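Local coordinates for putative TetR-family transcriptional regulator (Streptomyces coelicolor, PDB 2HXO), which probably binds regulatory DNA as a TetR-family regulator and so controls transcription of its target genes, at the interface of chains A and B. Numbering follows the deposited sequence. Chains: chain A/B, Putative TetR-family transcriptional regulator.

The interface of chains A and B. Residues chain A 183, 186-187, 190; chain B 118-121.
B:Trp121 and its neighbour B:Pro120 meet one flank of helix 182-191 of chain A, within the two-fold interface of this TetR-family regulator. The family commonly works as a dimer, held together through its C-terminal helical domain, and the same contact recurs with the chains exchanged. The two chain B residues lie in the loop that follows helix 107-118, and they touch residues spaced by about a turn: A:Phe183, then A:Thr186 and A:Val187, then A:Ala190.

Along the B:Trp121 side chain, CB leads to CG, which is set anti to the carbonyl carbon (chi1 -76°) and turns the indole toward the helix. CG lies farther from the A:Ala190 methyl than CD1, which comes to 3.3 Å from A:Ala190 CB. That methyl stands over the rim of the indole face, near the CD1-NE1 edge, with NE1 3.4 Å from A:Ala190 CB. On the same face, the six-membered ring receives A:Thr186 CG2, offset toward the rim and 3.9 Å from the centroid, in a CH-pi contact. CH2 is 3.6 Å from A:Thr186 CG2, and its neighbours CZ2 and CZ3 also lie near it. Without the indole, as with an alanine here, the A:Thr186 and A:Ala190 methyls would probably lose the aromatic surface they rest on, opening a gap beside the helix.

The A:Thr186 rotamer turns CG2 rather than OG1 toward chain B, and CG2 also packs against B:Pro120 CB at 3.5 Å, bridging proline and indole. The proline also meets the rim of A:Phe183: CE1 lies 3.3 Å from B:Pro120 N, and B:Pro120 CD, 3.6 Å from CE1, sits in the ring plane. A:Val187 CG2 covers one face of that phenyl within chain A, and also touches B:Pro120 CA at 3.8 Å.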
ATOM      1  N   PHE A 183       0.015  -2.943 -20.161  1.00 86.83           N
ATOM      2  CA  PHE A 183      -1.114  -3.118 -19.255  1.00 85.45           C
ATOM      3  C   PHE A 183      -2.068  -1.926 -19.331  1.00 84.23           C
ATOM      4  O   PHE A 183      -3.285  -2.099 -19.419  1.00 84.01           O
ATOM      5  CB  PHE A 183      -0.597  -3.284 -17.819  1.00 86.45           C
ATOM      6  CG  PHE A 183      -1.685  -3.430 -16.785  1.00 87.08           C
ATOM      7  CD1 PHE A 183      -2.597  -4.480 -16.853  1.00 87.67           C
ATOM      8  CD2 PHE A 183      -1.791  -2.519 -15.737  1.00 87.23           C
ATOM      9  CE1 PHE A 183      -3.603  -4.622 -15.890  1.00 87.93           C
ATOM     10  CE2 PHE A 183      -2.791  -2.649 -14.769  1.00 87.55           C
ATOM     11  CZ  PHE A 183      -3.699  -3.704 -14.847  1.00 87.79           C
ATOM     12  N   THR A 186      -4.371  -1.845 -22.453  1.00 73.07           N
ATOM     13  CA  THR A 186      -5.403  -2.875 -22.347  1.00 70.69           C
ATOM     14  C   THR A 186      -6.528  -2.403 -21.429  1.00 69.04           C
ATOM     15  O   THR A 186      -7.708  -2.613 -21.713  1.00 68.59           O
ATOM     16  CB  THR A 186      -4.829  -4.180 -21.775  1.00 70.80           C
ATOM     17  OG1 THR A 186      -3.631  -4.525 -22.482  1.00 71.02           O
ATOM     18  CG2 THR A 186      -5.840  -5.310 -21.913  1.00 70.62           C
ATOM     19  N   VAL A 187      -6.143  -1.770 -20.323  1.00 67.23           N
ATOM     20  CA  VAL A 187      -7.094  -1.244 -19.348  1.00 65.13           C
ATOM     21  C   VAL A 187      -7.931  -0.142 -19.986  1.00 63.96           C
ATOM     22  O   VAL A 187      -9.159  -0.134 -19.881  1.00 62.51           O
ATOM     23  CB  VAL A 187      -6.368  -0.638 -18.118  1.00 64.91           C
ATOM     24  CG1 VAL A 187      -7.375   0.043 -17.208  1.00 64.53           C
ATOM     25  CG2 VAL A 187      -5.618  -1.722 -17.360  1.00 63.91           C
ATOM     26  N   ALA A 190     -10.389  -1.634 -22.433  1.00 60.22           N
ATOM     27  CA  ALA A 190     -11.337  -2.450 -21.677  1.00 58.74           C
ATOM     28  C   ALA A 190     -12.368  -1.573 -20.970  1.00 58.07           C
ATOM     29  O   ALA A 190     -13.560  -1.881 -20.978  1.00 57.53           O
ATOM     30  CB  ALA A 190     -10.599  -3.306 -20.659  1.00 59.20           C
TER
ATOM     31  N   ARG B 118      -2.337  -6.952 -12.753  1.00 73.15           N
ATOM     32  CA  ARG B 118      -2.374  -7.899 -13.861  1.00 73.93           C
ATOM     33  C   ARG B 118      -3.765  -8.239 -14.387  1.00 73.24           C
ATOM     34  O   ARG B 118      -3.898  -9.122 -15.232  1.00 73.64           O
ATOM     35  CB  ARG B 118      -1.687  -9.208 -13.460  1.00 75.16           C
ATOM     36  CG  ARG B 118      -0.292  -9.057 -12.888  1.00 77.87           C
ATOM     37  CD  ARG B 118      -0.318  -8.925 -11.372  1.00 79.66           C
ATOM     38  NE  ARG B 118       1.031  -8.902 -10.810  1.00 80.68           N
ATOM     39  CZ  ARG B 118       1.307  -8.897  -9.508  1.00 81.09           C
ATOM     40  NH1 ARG B 118       0.324  -8.914  -8.616  1.00 81.00           N
ATOM     41  NH2 ARG B 118       2.570  -8.867  -9.096  1.00 81.61           N
ATOM     42  N   THR B 119      -4.797  -7.553 -13.905  1.00 72.11           N
ATOM     43  CA  THR B 119      -6.151  -7.853 -14.359  1.00 70.41           C
ATOM     44  C   THR B 119      -6.809  -6.675 -15.056  1.00 70.05           C
ATOM     45  O   THR B 119      -7.705  -6.035 -14.501  1.00 69.49           O
ATOM     46  CB  THR B 119      -7.033  -8.295 -13.187  1.00 70.44           C
ATOM     47  OG1 THR B 119      -6.317  -9.242 -12.388  1.00 69.36           O
ATOM     48  CG2 THR B 119      -8.301  -8.959 -13.701  1.00 70.38           C
ATOM     49  N   PRO B 120      -6.389  -6.393 -16.304  1.00 69.99           N
ATOM     50  CA  PRO B 120      -6.903  -5.293 -17.130  1.00 68.94           C
ATOM     51  C   PRO B 120      -8.420  -5.295 -17.267  1.00 67.74           C
ATOM     52  O   PRO B 120      -9.054  -4.243 -17.279  1.00 67.03           O
ATOM     53  CB  PRO B 120      -6.205  -5.519 -18.470  1.00 69.15           C
ATOM     54  CG  PRO B 120      -6.093  -7.005 -18.524  1.00 70.00           C
ATOM     55  CD  PRO B 120      -5.596  -7.322 -17.132  1.00 70.06           C
ATOM     56  N   TRP B 121      -8.998  -6.484 -17.372  1.00 67.42           N
ATOM     57  CA  TRP B 121     -10.442  -6.616 -17.519  1.00 66.30           C
ATOM     58  C   TRP B 121     -11.175  -6.814 -16.195  1.00 63.81           C
ATOM     59  O   TRP B 121     -12.369  -7.114 -16.179  1.00 63.73           O
ATOM     60  CB  TRP B 121     -10.760  -7.770 -18.474  1.00 69.03           C
ATOM     61  CG  TRP B 121     -10.522  -7.420 -19.917  1.00 72.95           C
ATOM     62  CD1 TRP B 121     -11.276  -6.582 -20.694  1.00 73.37           C
ATOM     63  CD2 TRP B 121      -9.436  -7.863 -20.740  1.00 74.53           C
ATOM     64  NE1 TRP B 121     -10.724  -6.476 -21.949  1.00 74.92           N
ATOM     65  CE2 TRP B 121      -9.593  -7.250 -22.006  1.00 75.50           C
ATOM     66  CE3 TRP B 121      -8.341  -8.718 -20.532  1.00 76.32           C
ATOM     67  CZ2 TRP B 121      -8.695  -7.463 -23.062  1.00 76.32           C
ATOM     68  CZ3 TRP B 121      -7.445  -8.933 -21.584  1.00 77.31           C
ATOM     69  CH2 TRP B 121      -7.630  -8.305 -22.833  1.00 77.45           C
TER